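Local coordinates for protein putative hydrolase (Agrobacterium vitis, PDB 3LLC) that probably acts as an alpha/beta-fold hydrolase of ester and thioester bonds, perhaps removing fatty acyl groups from proteins, at residues 94-99 with 121-126; 14-19 with 23-28; 211-216 with 223-228; 240-245 with 249-254; 153-158 with 188-193. All coordinates share one frame; numbering follows the deposited sequence.

Contact 1. Residues 94-99 with 121-126; sequences EEALAV and LRLIQE. With EDO (1,2-ethanediol), chain C.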
# COMPACT_ATOMS: atom_id res chain seq x y z
N GLU A 94 -4.21 10.42 0.73
CA GLU A 94 -3.81 11.81 0.79
C GLU A 94 -2.40 11.96 1.39
O GLU A 94 -1.58 12.78 0.95
CB GLU A 94 -4.82 12.61 1.62
CG GLU A 94 -4.53 14.10 1.68
CD GLU A 94 -5.50 14.90 2.56
OE1 GLU A 94 -6.24 14.32 3.40
OE2 GLU A 94 -5.49 16.15 2.42
N GLU A 95 -2.13 11.14 2.40
CA GLU A 95 -0.80 11.15 3.05
C GLU A 95 0.31 10.62 2.10
O GLU A 95 1.39 11.21 1.99
CB GLU A 95 -0.88 10.32 4.35
CG GLU A 95 -1.76 10.99 5.43
CD GLU A 95 -2.33 10.01 6.48
OE1 GLU A 95 -1.77 8.90 6.59
OE2 GLU A 95 -3.30 10.40 7.19
N ALA A 96 0.05 9.51 1.42
CA ALA A 96 0.98 8.95 0.47
C ALA A 96 1.33 9.99 -0.61
O ALA A 96 2.51 10.20 -0.90
CB ALA A 96 0.43 7.62 -0.17
N LEU A 97 0.32 10.66 -1.16
CA LEU A 97 0.55 11.67 -2.19
C LEU A 97 1.35 12.87 -1.62
O LEU A 97 2.24 13.42 -2.30
CB LEU A 97 -0.78 12.10 -2.81
CG LEU A 97 -0.79 13.10 -3.97
CD1 LEU A 97 0.16 12.62 -5.07
CD2 LEU A 97 -2.21 13.31 -4.53
N ALA A 98 1.03 13.30 -0.39
CA ALA A 98 1.75 14.40 0.24
C ALA A 98 3.24 14.07 0.47
O ALA A 98 4.12 14.93 0.35
CB ALA A 98 1.08 14.83 1.57
N VAL A 99 3.52 12.83 0.84
CA VAL A 99 4.90 12.40 1.07
C VAL A 99 5.65 12.42 -0.28
O VAL A 99 6.75 12.99 -0.38
CB VAL A 99 4.94 11.02 1.72
CG1 VAL A 99 6.36 10.42 1.62
CG2 VAL A 99 4.45 11.14 3.18
N LEU A 121 -2.55 1.70 -6.39
CA LEU A 121 -3.42 1.80 -7.60
C LEU A 121 -4.16 3.15 -7.65
O LEU A 121 -4.22 3.79 -8.72
CB LEU A 121 -4.40 0.60 -7.62
CG LEU A 121 -3.76 -0.77 -7.85
CD1 LEU A 121 -4.67 -1.97 -7.46
CD2 LEU A 121 -3.33 -0.85 -9.31
N ARG A 122 -4.69 3.61 -6.52
CA ARG A 122 -5.30 4.96 -6.44
C ARG A 122 -4.25 6.07 -6.71
O ARG A 122 -4.55 7.09 -7.37
CB ARG A 122 -5.99 5.22 -5.08
CG ARG A 122 -7.34 4.44 -4.91
CD ARG A 122 -8.49 5.04 -5.76
NE ARG A 122 -8.78 6.42 -5.38
CZ ARG A 122 -8.66 7.48 -6.17
NH1 ARG A 122 -8.30 7.37 -7.45
NH2 ARG A 122 -8.94 8.67 -5.69
N LEU A 123 -3.04 5.89 -6.17
CA LEU A 123 -1.98 6.92 -6.31
C LEU A 123 -1.63 7.13 -7.76
O LEU A 123 -1.51 8.28 -8.21
CB LEU A 123 -0.74 6.49 -5.51
CG LEU A 123 0.48 7.40 -5.32
CD1 LEU A 123 0.04 8.73 -4.83
CD2 LEU A 123 1.44 6.74 -4.31
N ILE A 124 -1.49 6.05 -8.52
CA ILE A 124 -1.18 6.21 -9.96
C ILE A 124 -2.29 6.95 -10.71
O ILE A 124 -2.02 7.81 -11.57
CB ILE A 124 -0.73 4.85 -10.63
CG1 ILE A 124 -0.15 5.07 -12.03
CG2 ILE A 124 -1.88 3.83 -10.76
CD1 ILE A 124 1.24 5.57 -11.99
N GLN A 125 -3.55 6.67 -10.34
CA GLN A 125 -4.70 7.40 -10.90
C GLN A 125 -4.66 8.88 -10.58
O GLN A 125 -4.92 9.71 -11.46
CB GLN A 125 -6.07 6.79 -10.44
CG GLN A 125 -6.29 5.36 -10.93
CD GLN A 125 -7.60 4.74 -10.44
OE1 GLN A 125 -8.10 5.07 -9.34
NE2 GLN A 125 -8.19 3.88 -11.27
N GLU A 126 -4.30 9.23 -9.34
CA GLU A 126 -4.21 10.65 -8.92
C GLU A 126 -3.08 11.37 -9.67
O GLU A 126 -3.24 12.50 -10.11
CB GLU A 126 -3.97 10.77 -7.39
CG GLU A 126 -5.12 10.28 -6.49
CD GLU A 126 -6.21 11.34 -6.20
OE1 GLU A 126 -6.01 12.19 -5.30
OE2 GLU A 126 -7.29 11.29 -6.84
C1 EDO C . -12.02 2.92 -13.24
O1 EDO C . -13.11 2.17 -12.72
C2 EDO C . -10.76 2.18 -12.87
O2 EDO C . -10.55 2.38 -11.50
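L97 and L123 mark the closest approach of helix segments 94-99 and 121-126, whose axes pass 10.2 Å apart at a signed crossing angle of -57° and whose N-to-C directions lie nearer parallel than antiparallel. The join is small and apolar. CD1 of L123 is the branch that does most of the touching: it lies 3.9 Å from L97 CD1 and 4.0 Å from L97 CB, while the two leucine side chains cross obliquely. With CG of L123 anti to its own backbone N (chi1 -173°), that branch is carried across to the neighbouring helix, and CD2 of L123 comes within 4.4 Å of A96 CB. L97 is modelled in two conformers, so its methyl contacts hold for the conformer described. At the outer margin, E126 stands roughly at right angles to L97, but both residues have alternate conformers and this edge remains loosely defined.

Along segment 121-126 a polar row backs the apolar one. NH1 of R122 donates to Q125 OE1 over 3.0 Å, with the amide oxygen lying in the guanidinium plane. The other end of that amide, Q125 NE2, donates to O2 of a 1,2-ethanediol 2.8 Å away, probably a crystallisation additive. L93 also packs on R122, L123 and E126, and A96 also touches F72 of the central sheet. Neighbouring helices packed side by side against a mostly parallel sheet are characteristic of the alpha/beta hydrolase fold, in which helix 115-128 probably follows the nucleophile elbow.

Contact 2. Residues 14-19 with 23-28; sequences ITVGQG and RSIAAL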
# COMPACT_ATOMS: atom_id res chain seq x y z
N ILE A 14 6.15 15.48 7.96
CA ILE A 14 5.38 16.18 6.92
C ILE A 14 3.96 16.48 7.40
O ILE A 14 3.23 15.56 7.79
CB ILE A 14 5.34 15.35 5.61
CG1 ILE A 14 6.76 15.15 5.05
CG2 ILE A 14 4.37 15.98 4.57
CD1 ILE A 14 7.26 13.72 5.04
N THR A 15 3.54 17.73 7.31
CA THR A 15 2.18 18.10 7.68
C THR A 15 1.22 17.82 6.51
O THR A 15 1.48 18.22 5.38
CB THR A 15 2.09 19.57 8.08
OG1 THR A 15 3.03 19.83 9.13
CG2 THR A 15 0.68 19.93 8.58
N VAL A 16 0.13 17.11 6.81
CA VAL A 16 -0.88 16.74 5.81
C VAL A 16 -2.24 17.22 6.30
O VAL A 16 -2.58 17.03 7.47
CB VAL A 16 -0.90 15.21 5.57
CG1 VAL A 16 -1.94 14.83 4.46
CG2 VAL A 16 0.51 14.66 5.24
N GLY A 17 -2.99 17.91 5.45
CA GLY A 17 -4.33 18.40 5.81
C GLY A 17 -4.36 19.78 6.45
O GLY A 17 -3.30 20.37 6.76
N GLN A 18 -5.57 20.28 6.68
CA GLN A 18 -5.81 21.64 7.23
C GLN A 18 -6.67 21.60 8.49
O GLN A 18 -7.51 20.70 8.65
CB GLN A 18 -6.56 22.52 6.21
CG GLN A 18 -5.95 22.61 4.82
CD GLN A 18 -4.78 23.58 4.75
OE1 GLN A 18 -4.95 24.79 4.92
NE2 GLN A 18 -3.59 23.05 4.48
N GLY A 19 -6.50 22.59 9.35
CA GLY A 19 -7.35 22.77 10.52
C GLY A 19 -7.36 21.56 11.43
O GLY A 19 -6.31 20.99 11.73
N ARG A 23 -2.52 16.52 10.31
CA ARG A 23 -1.75 15.52 11.04
C ARG A 23 -0.31 15.49 10.54
O ARG A 23 -0.05 15.73 9.35
CB ARG A 23 -2.40 14.13 10.95
CG ARG A 23 -2.51 13.51 9.55
CD ARG A 23 -3.86 13.70 8.98
NE ARG A 23 -4.12 13.02 7.72
CZ ARG A 23 -4.85 13.54 6.74
NH1 ARG A 23 -5.36 14.77 6.87
NH2 ARG A 23 -5.08 12.85 5.63
N SER A 24 0.61 15.17 11.44
CA SER A 24 2.03 15.06 11.08
C SER A 24 2.40 13.60 10.77
O SER A 24 2.15 12.68 11.58
CB SER A 24 2.94 15.58 12.21
OG SER A 24 2.81 16.98 12.46
N ILE A 25 3.00 13.38 9.59
CA ILE A 25 3.40 12.07 9.10
C ILE A 25 4.93 11.89 9.23
O ILE A 25 5.73 12.74 8.76
CB ILE A 25 2.92 11.88 7.60
CG1 ILE A 25 1.41 11.98 7.53
CG2 ILE A 25 3.49 10.58 6.98
CD1 ILE A 25 0.61 10.94 8.42
N ALA A 26 5.33 10.82 9.92
CA ALA A 26 6.74 10.50 10.11
C ALA A 26 7.25 9.69 8.88
O ALA A 26 6.57 8.77 8.39
CB ALA A 26 6.95 9.68 11.42
N ALA A 27 8.44 10.06 8.40
CA ALA A 27 9.06 9.41 7.22
C ALA A 27 10.57 9.21 7.41
O ALA A 27 11.24 9.97 8.13
CB ALA A 27 8.77 10.24 5.91
N LEU A 28 11.06 8.14 6.80
CA LEU A 28 12.48 7.76 6.77
C LEU A 28 12.88 7.67 5.29
O LEU A 28 12.28 6.88 4.54
CB LEU A 28 12.67 6.39 7.46
CG LEU A 28 12.43 6.34 8.98
CD1 LEU A 28 12.37 4.88 9.48
CD2 LEU A 28 13.50 7.17 9.76
O HOH W 1 4.66 18.09 10.60
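V16 lies over the guanidinium group of R23, its CG1 methyl 3.8 Å above the centre of one face. Its other methyl, CG2, meets I25 CG1 at 3.6 Å, so the valine straddles two residues of the facing strand. R23 gets beneath it by placing CG between its backbone N and carbonyl carbon (chi1 62°) and then bending at chi2, which returns the end of the chain to V16 and to G17, whose CA is 3.9 Å from R23 NH1. Further along this face, CD1 of I14 touches A27 CB at 3.9 Å.

The backbones pair as antiparallel strands. The hydrogen-bonded pairs are I14 with I25 and V16 with R23, and T15 with S24 forms the non-hydrogen-bonded pair between them. On the face of T15 and S24, a water lies 2.8 Å from T15 OG1 and equally far from OG of S24 in the modelled conformer.

Helix 89-103 meets the charge of R23: NE forms a salt bridge to E95, and NH2 one to E94 besides a bond to R91 O, while NH1 donates to D21 O. The buried arginine thus has two carboxylate partners that probably offset the cost of burying its charge, tying the edge hairpin to the helix beside it.

Contact 3. Residues 211-216 with 223-228; sequences ILQGMA and QHALKL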
# COMPACT_ATOMS: atom_id res chain seq x y z
N ILE A 211 2.68 -8.63 -9.67
CA ILE A 211 1.95 -9.04 -8.43
C ILE A 211 2.55 -10.38 -7.91
O ILE A 211 2.80 -11.30 -8.70
CB ILE A 211 0.45 -9.26 -8.70
CG1 ILE A 211 -0.21 -8.00 -9.30
CG2 ILE A 211 -0.32 -9.72 -7.39
CD1 ILE A 211 -1.47 -8.31 -10.19
N LEU A 212 2.79 -10.44 -6.59
CA LEU A 212 3.25 -11.65 -5.88
C LEU A 212 2.12 -12.01 -4.90
O LEU A 212 1.66 -11.15 -4.13
CB LEU A 212 4.54 -11.39 -5.12
CG LEU A 212 5.82 -11.14 -5.95
CD1 LEU A 212 6.82 -10.25 -5.21
CD2 LEU A 212 6.51 -12.46 -6.27
N GLN A 213 1.65 -13.27 -4.95
CA GLN A 213 0.46 -13.69 -4.21
C GLN A 213 0.57 -15.16 -3.78
O GLN A 213 0.87 -16.08 -4.59
CB GLN A 213 -0.79 -13.48 -5.10
CG GLN A 213 -2.09 -14.04 -4.55
CD GLN A 213 -2.66 -13.21 -3.40
OE1 GLN A 213 -2.78 -11.97 -3.48
NE2 GLN A 213 -3.05 -13.91 -2.33
N GLY A 214 0.30 -15.40 -2.50
CA GLY A 214 0.28 -16.76 -1.99
C GLY A 214 -1.07 -17.45 -2.19
O GLY A 214 -2.12 -16.80 -2.12
N MSE A 215 -1.04 -18.75 -2.44
CA MSE A 215 -2.29 -19.51 -2.61
C MSE A 215 -2.78 -20.13 -1.26
O MSE A 215 -3.79 -20.80 -1.23
CB MSE A 215 -2.15 -20.57 -3.71
CG MSE A 215 -1.70 -19.99 -5.08
SE MSE A 215 -1.52 -21.30 -6.44
CE MSE A 215 -3.37 -21.64 -6.84
N ALA A 216 -2.00 -19.97 -0.20
CA ALA A 216 -2.44 -20.35 1.16
C ALA A 216 -2.70 -19.11 2.03
O ALA A 216 -2.49 -19.11 3.25
CB ALA A 216 -1.39 -21.29 1.81
N GLN A 223 -7.60 -15.83 -5.68
CA GLN A 223 -8.58 -15.49 -6.75
C GLN A 223 -8.76 -13.95 -6.89
O GLN A 223 -9.12 -13.44 -7.98
CB GLN A 223 -9.95 -16.15 -6.48
CG GLN A 223 -9.94 -17.71 -6.54
CD GLN A 223 -9.67 -18.41 -5.19
OE1 GLN A 223 -9.06 -17.85 -4.25
NE2 GLN A 223 -10.08 -19.69 -5.11
N HIS A 224 -8.52 -13.21 -5.79
CA HIS A 224 -8.60 -11.74 -5.81
C HIS A 224 -7.50 -11.15 -6.71
O HIS A 224 -7.73 -10.12 -7.39
CB HIS A 224 -8.49 -11.19 -4.39
CG HIS A 224 -9.05 -9.81 -4.21
ND1 HIS A 224 -10.38 -9.52 -4.40
CD2 HIS A 224 -8.45 -8.66 -3.82
CE1 HIS A 224 -10.58 -8.23 -4.15
NE2 HIS A 224 -9.42 -7.68 -3.80
N ALA A 225 -6.33 -11.79 -6.74
CA ALA A 225 -5.21 -11.36 -7.60
C ALA A 225 -5.54 -11.61 -9.08
O ALA A 225 -5.23 -10.78 -9.93
CB ALA A 225 -3.86 -12.05 -7.21
N LEU A 226 -6.18 -12.75 -9.38
CA LEU A 226 -6.66 -13.06 -10.73
C LEU A 226 -7.72 -12.04 -11.17
O LEU A 226 -7.72 -11.61 -12.32
CB LEU A 226 -7.20 -14.50 -10.82
CG LEU A 226 -6.10 -15.59 -10.80
CD1 LEU A 226 -6.74 -17.00 -10.54
CD2 LEU A 226 -5.26 -15.61 -12.10
N LYS A 227 -8.61 -11.65 -10.25
CA LYS A 227 -9.60 -10.58 -10.53
C LYS A 227 -8.90 -9.24 -10.86
O LYS A 227 -9.25 -8.56 -11.86
CB LYS A 227 -10.55 -10.38 -9.33
CG LYS A 227 -11.66 -9.35 -9.58
CD LYS A 227 -12.61 -9.18 -8.34
CE LYS A 227 -13.72 -8.17 -8.59
NZ LYS A 227 -14.74 -8.21 -7.50
N LEU A 228 -7.89 -8.87 -10.08
CA LEU A 228 -7.12 -7.63 -10.38
C LEU A 228 -6.47 -7.67 -11.78
O LEU A 228 -6.52 -6.68 -12.52
CB LEU A 228 -6.06 -7.37 -9.30
CG LEU A 228 -5.09 -6.20 -9.52
CD1 LEU A 228 -5.88 -4.87 -9.74
CD2 LEU A 228 -4.03 -6.07 -8.37
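The methyl of A225 rests against the bent chain of Q213, with A225 CB 3.8 Å from Q213 CG and 3.9 Å from Q213 OE1. The same methyl lies 4.2 Å from I211 CG2. One helical turn on, L228 crosses I211 at a slant, and the ends of the two chains meet at 3.9 Å between L228 CD2 and I211 CD1. The small alanine thus sits opposite both inward-facing residues of the strand, at the point where the backbones come nearest.

Q213 is held in its folded shape at the polar end. With chi2 at 74° the chain doubles back, and NE2 donates to G214 O over 3.0 Å along an almost straight path, meeting a lone pair in the carbonyl plane. Because the acceptor also lies near the plane of the glutamine amide, the bond fixes how that amide is turned. Weak bonds lead from NE2 to V220 O and to D217, the likely acid of a Ser-His-Asp triad. P145 packs on I211, Q213 and L228 alike.

Strand 211-214 and helix 223-228 run nearly antiparallel, their axes 9.1 Å apart, as the first two elements of the beta-alpha-beta crossover that leads to strand 237-242, a repeating unit of the alpha/beta hydrolase sheet.

Contact 4. Residues 240-245 with 249-254; sequences TLVRDG and LSRPQD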
# COMPACT_ATOMS: atom_id res chain seq x y z
N THR A 240 2.81 -13.73 -10.12
CA THR A 240 3.54 -14.86 -9.62
C THR A 240 2.70 -15.41 -8.44
O THR A 240 2.56 -14.74 -7.40
CB THR A 240 4.94 -14.45 -9.14
OG1 THR A 240 5.72 -13.91 -10.24
CG2 THR A 240 5.72 -15.73 -8.54
N LEU A 241 2.21 -16.64 -8.62
CA LEU A 241 1.42 -17.36 -7.60
C LEU A 241 2.34 -18.40 -6.91
O LEU A 241 2.99 -19.22 -7.55
CB LEU A 241 0.23 -18.07 -8.24
CG LEU A 241 -0.96 -17.18 -8.67
CD1 LEU A 241 -1.90 -17.93 -9.69
CD2 LEU A 241 -1.78 -16.60 -7.46
N VAL A 242 2.41 -18.30 -5.59
CA VAL A 242 3.29 -19.14 -4.79
C VAL A 242 2.35 -20.11 -4.00
O VAL A 242 1.63 -19.65 -3.11
CB VAL A 242 4.13 -18.27 -3.84
CG1 VAL A 242 5.08 -19.16 -2.99
CG2 VAL A 242 4.94 -17.19 -4.63
N ARG A 243 2.39 -21.39 -4.33
CA ARG A 243 1.39 -22.37 -3.85
C ARG A 243 1.26 -22.35 -2.30
O ARG A 243 0.13 -22.33 -1.80
CB ARG A 243 1.70 -23.76 -4.30
CG ARG A 243 0.80 -24.87 -3.75
CD ARG A 243 -0.63 -24.69 -4.08
NE ARG A 243 -1.46 -25.75 -3.47
CZ ARG A 243 -2.07 -25.65 -2.29
NH1 ARG A 243 -1.97 -24.54 -1.52
NH2 ARG A 243 -2.78 -26.69 -1.86
N ASP A 244 2.39 -22.38 -1.60
CA ASP A 244 2.38 -22.46 -0.11
C ASP A 244 2.58 -21.12 0.60
O ASP A 244 2.75 -21.09 1.83
CB ASP A 244 3.38 -23.52 0.40
CG ASP A 244 4.86 -23.19 0.10
OD1 ASP A 244 5.16 -22.07 -0.35
OD2 ASP A 244 5.72 -24.10 0.27
N GLY A 245 2.52 -20.01 -0.12
CA GLY A 245 2.67 -18.70 0.48
C GLY A 245 1.45 -18.23 1.28
O GLY A 245 0.31 -18.51 0.90
N LEU A 249 4.00 -13.32 3.33
CA LEU A 249 5.03 -13.53 2.28
C LEU A 249 6.38 -12.95 2.72
O LEU A 249 6.94 -12.08 2.04
CB LEU A 249 4.58 -12.88 0.95
CG LEU A 249 3.45 -13.53 0.18
CD1 LEU A 249 3.18 -12.79 -1.17
CD2 LEU A 249 3.67 -15.04 -0.08
N SER A 250 6.87 -13.39 3.88
CA SER A 250 8.09 -12.85 4.48
C SER A 250 9.11 -13.92 4.88
O SER A 250 10.06 -13.65 5.61
CB SER A 250 7.73 -11.94 5.69
OG SER A 250 7.05 -12.70 6.68
N ARG A 251 8.95 -15.16 4.39
CA ARG A 251 10.01 -16.15 4.52
C ARG A 251 11.20 -15.69 3.64
O ARG A 251 11.00 -14.88 2.71
CB ARG A 251 9.56 -17.54 4.06
CG ARG A 251 8.31 -18.13 4.72
CD ARG A 251 7.92 -19.44 3.99
NE ARG A 251 7.39 -19.15 2.64
CZ ARG A 251 6.91 -20.06 1.78
NH1 ARG A 251 6.87 -21.32 2.11
NH2 ARG A 251 6.45 -19.67 0.60
N PRO A 252 12.40 -16.20 3.91
CA PRO A 252 13.59 -15.94 3.07
C PRO A 252 13.36 -16.13 1.56
O PRO A 252 13.66 -15.23 0.78
CB PRO A 252 14.61 -16.94 3.60
CG PRO A 252 14.28 -17.00 5.08
CD PRO A 252 12.76 -16.97 5.12
N GLN A 253 12.77 -17.26 1.16
CA GLN A 253 12.42 -17.45 -0.27
C GLN A 253 11.45 -16.38 -0.82
O GLN A 253 11.58 -15.98 -1.97
CB GLN A 253 11.86 -18.85 -0.53
CG GLN A 253 10.50 -19.10 0.16
CD GLN A 253 9.91 -20.43 -0.21
OE1 GLN A 253 9.31 -20.56 -1.30
NE2 GLN A 253 10.06 -21.42 0.67
N ASP A 254 10.47 -15.93 -0.01
CA ASP A 254 9.54 -14.89 -0.41
C ASP A 254 10.24 -13.52 -0.57
O ASP A 254 9.97 -12.77 -1.52
CB ASP A 254 8.38 -14.73 0.60
CG ASP A 254 7.55 -16.01 0.78
OD1 ASP A 254 7.23 -16.68 -0.23
OD2 ASP A 254 7.22 -16.34 1.94
O HOH W 2 7.56 -22.11 -2.75
O HOH W 3 8.26 -23.72 -0.47
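Two torsions bring D244 and R251 together: chi1 of 65° sets the aspartate CG between its own N and carbonyl carbon, and chi3 of -71° bends the arginine chain and brings its guanidinium to the beta turn at 242-245. There R251 NH2 donates to D244 OD1 at 2.9 Å in a salt bridge and NH1, more weakly, at 3.1 Å. The oxygen lies close to the guanidinium plane, yet the arginine comes at it from above the carboxylate, the two planes standing 73° apart.

Along the adjacent edge R251 grips D254 side-on, NE to OD2 at 2.9 Å and the shared NH2 to OD1 at 3.2 Å, completing a salt-bridge network of the three residues. R251 is the N-cap of helix 252-266, and its backbone N also donates to D254 OD2, as in one half of a capping box. The type I turn V242-G245 lies at the C-terminal side of edge strand 237-242, and the short loop from there to L249 probably bears the triad histidine of this alpha/beta hydrolase.

V242 CG1 touches the guanidinium edge, while Q253 NE2 lies over one face, displaced toward the rim. A water lies 2.7 Å from D244 OD2 and accepts from Q253 NE2 at 3.1 Å. Deeper in, L249 CD2 packs on G245 CA at 3.8 Å.

Contact 5. Residues 153-158 with 188-193; sequences LIEPLL and ALMEDG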
# COMPACT_ATOMS: atom_id res chain seq x y z
N LEU A 153 -14.30 -8.11 -0.10
CA LEU A 153 -13.87 -9.15 0.86
C LEU A 153 -14.61 -9.07 2.20
O LEU A 153 -14.89 -10.12 2.79
CB LEU A 153 -12.36 -9.12 1.06
CG LEU A 153 -11.48 -9.30 -0.19
CD1 LEU A 153 -9.97 -9.24 0.14
CD2 LEU A 153 -11.90 -10.61 -0.95
N ILE A 154 -14.95 -7.88 2.68
CA ILE A 154 -15.69 -7.75 3.96
C ILE A 154 -17.22 -7.80 3.83
O ILE A 154 -17.89 -8.67 4.45
CB ILE A 154 -15.23 -6.53 4.78
CG1 ILE A 154 -13.72 -6.64 5.12
CG2 ILE A 154 -16.11 -6.38 6.06
CD1 ILE A 154 -13.10 -5.42 5.81
N GLU A 155 -17.79 -6.87 3.04
CA GLU A 155 -19.25 -6.81 2.89
C GLU A 155 -19.98 -8.16 2.67
O GLU A 155 -21.00 -8.40 3.32
CB GLU A 155 -19.68 -5.80 1.80
CG GLU A 155 -19.58 -4.30 2.22
CD GLU A 155 -20.11 -3.33 1.15
OE1 GLU A 155 -21.00 -3.74 0.41
OE2 GLU A 155 -19.63 -2.16 1.05
N PRO A 156 -19.51 -9.02 1.75
CA PRO A 156 -20.24 -10.27 1.57
C PRO A 156 -20.26 -11.20 2.79
O PRO A 156 -21.11 -12.07 2.86
CB PRO A 156 -19.53 -10.95 0.40
CG PRO A 156 -18.82 -9.87 -0.30
CD PRO A 156 -18.46 -8.86 0.73
N LEU A 157 -19.34 -11.02 3.74
CA LEU A 157 -19.27 -11.88 4.94
C LEU A 157 -19.97 -11.32 6.16
O LEU A 157 -20.10 -12.03 7.14
CB LEU A 157 -17.80 -12.17 5.30
CG LEU A 157 -17.00 -12.92 4.24
CD1 LEU A 157 -15.54 -12.96 4.63
CD2 LEU A 157 -17.57 -14.33 4.01
N LEU A 158 -20.42 -10.06 6.12
CA LEU A 158 -21.05 -9.45 7.29
C LEU A 158 -22.39 -10.08 7.61
O LEU A 158 -23.19 -10.38 6.72
CB LEU A 158 -21.28 -7.95 7.09
CG LEU A 158 -20.07 -7.02 6.97
CD1 LEU A 158 -20.57 -5.58 6.74
CD2 LEU A 158 -19.20 -7.10 8.18
N ALA A 188 -16.92 4.56 8.92
CA ALA A 188 -16.27 5.53 8.00
C ALA A 188 -15.34 4.88 6.97
O ALA A 188 -15.40 5.21 5.78
CB ALA A 188 -15.54 6.67 8.79
N LEU A 189 -14.52 3.92 7.40
CA LEU A 189 -13.70 3.15 6.48
C LEU A 189 -14.54 2.39 5.45
O LEU A 189 -14.19 2.37 4.27
CB LEU A 189 -12.79 2.14 7.24
CG LEU A 189 -11.89 1.27 6.38
CD1 LEU A 189 -10.52 1.92 6.16
CD2 LEU A 189 -11.71 -0.17 6.95
N MSE A 190 -15.59 1.70 5.89
CA MSE A 190 -16.42 0.92 4.97
C MSE A 190 -17.11 1.85 3.92
O MSE A 190 -17.12 1.53 2.74
CB MSE A 190 -17.51 0.12 5.71
CG MSE A 190 -16.97 -0.94 6.75
SE MSE A 190 -16.04 -2.35 6.00
CE MSE A 190 -17.49 -3.07 4.93
N GLU A 191 -17.64 2.98 4.37
CA GLU A 191 -18.39 3.89 3.47
C GLU A 191 -17.41 4.52 2.45
O GLU A 191 -17.65 4.51 1.25
CB GLU A 191 -19.10 4.97 4.27
CG GLU A 191 -20.32 4.47 5.07
CD GLU A 191 -20.91 5.49 6.01
OE1 GLU A 191 -20.32 6.58 6.26
OE2 GLU A 191 -21.98 5.18 6.54
N ASP A 192 -16.27 4.98 2.94
CA ASP A 192 -15.25 5.62 2.09
C ASP A 192 -14.53 4.62 1.17
O ASP A 192 -14.02 5.02 0.12
CB ASP A 192 -14.30 6.46 2.96
CG ASP A 192 -13.11 7.04 2.17
OD1 ASP A 192 -13.28 8.13 1.61
OD2 ASP A 192 -12.04 6.42 2.12
N GLY A 193 -14.51 3.32 1.52
CA GLY A 193 -13.91 2.34 0.66
C GLY A 193 -14.61 2.29 -0.72
O GLY A 193 -13.94 2.06 -1.73
O HOH W 4 -17.15 -0.72 1.15
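M190, present as selenomethionine, pushes its terminal methyl into the angle between I154 and E155. CE lies 3.8 Å from I154 CG2 and 3.6 Å from E155 CG, and L158 CD1 adds a looser apolar contact at 4.4 Å. The selenium takes a smaller part, 4.0 Å from I154 CG2. I154 is crossed aslant, whereas the chains of E155 and M190 run past each other in opposite directions, and the methyl meets the aliphatic CG of the glutamate. All three torsions of M190 are near -60° (chi1 -61°, chi2 -66°), and the resulting curl presents CE rather than the flank of the chain to segment 153-158.

Beyond CG the glutamate extends past the methyl to polar partners. Its OE2 accepts from a water at 2.9 Å, and this water also donates to the backbone O of M190 at 2.8 Å, making a bridge alongside the apolar contact. Methyl contact and water link the two segments, and a salt bridge from E155 OE1 to R194, further along helix 187-195, adds to the tie between these parts of the fold.

F172 packs on I154 and L158, and a tetraethylene glycol, probably from the crystallisation liquor, lies about 4 Å from the I154 side chain and may mark a pocket. Both segments belong to the insertion between strands 136-143 and 209-214, the place where alpha/beta hydrolases commonly carry a cap over the active site.

From the N terminus, contact 2 closes first, a tight hairpin at the outer edge of the sheet. Contact 1 then closes a loop through strand 107-113, and the two also meet where A98 CB packs on V16 CG2. Contact 5 closes a longer loop within the insertion after strand 136-143. Contact 3 returns to the sheet and contact 4 lies at the far edge strand, each spanning a short loop. All five are in series, none nested or crossed. Contacts 3 and 4 share neighbouring strands, paired by a probable hydrogen bond between I211 O and T240 N; L121 packs on L228 to connect contacts 1 and 3, and H224 touches L153 to connect contacts 3 and 5.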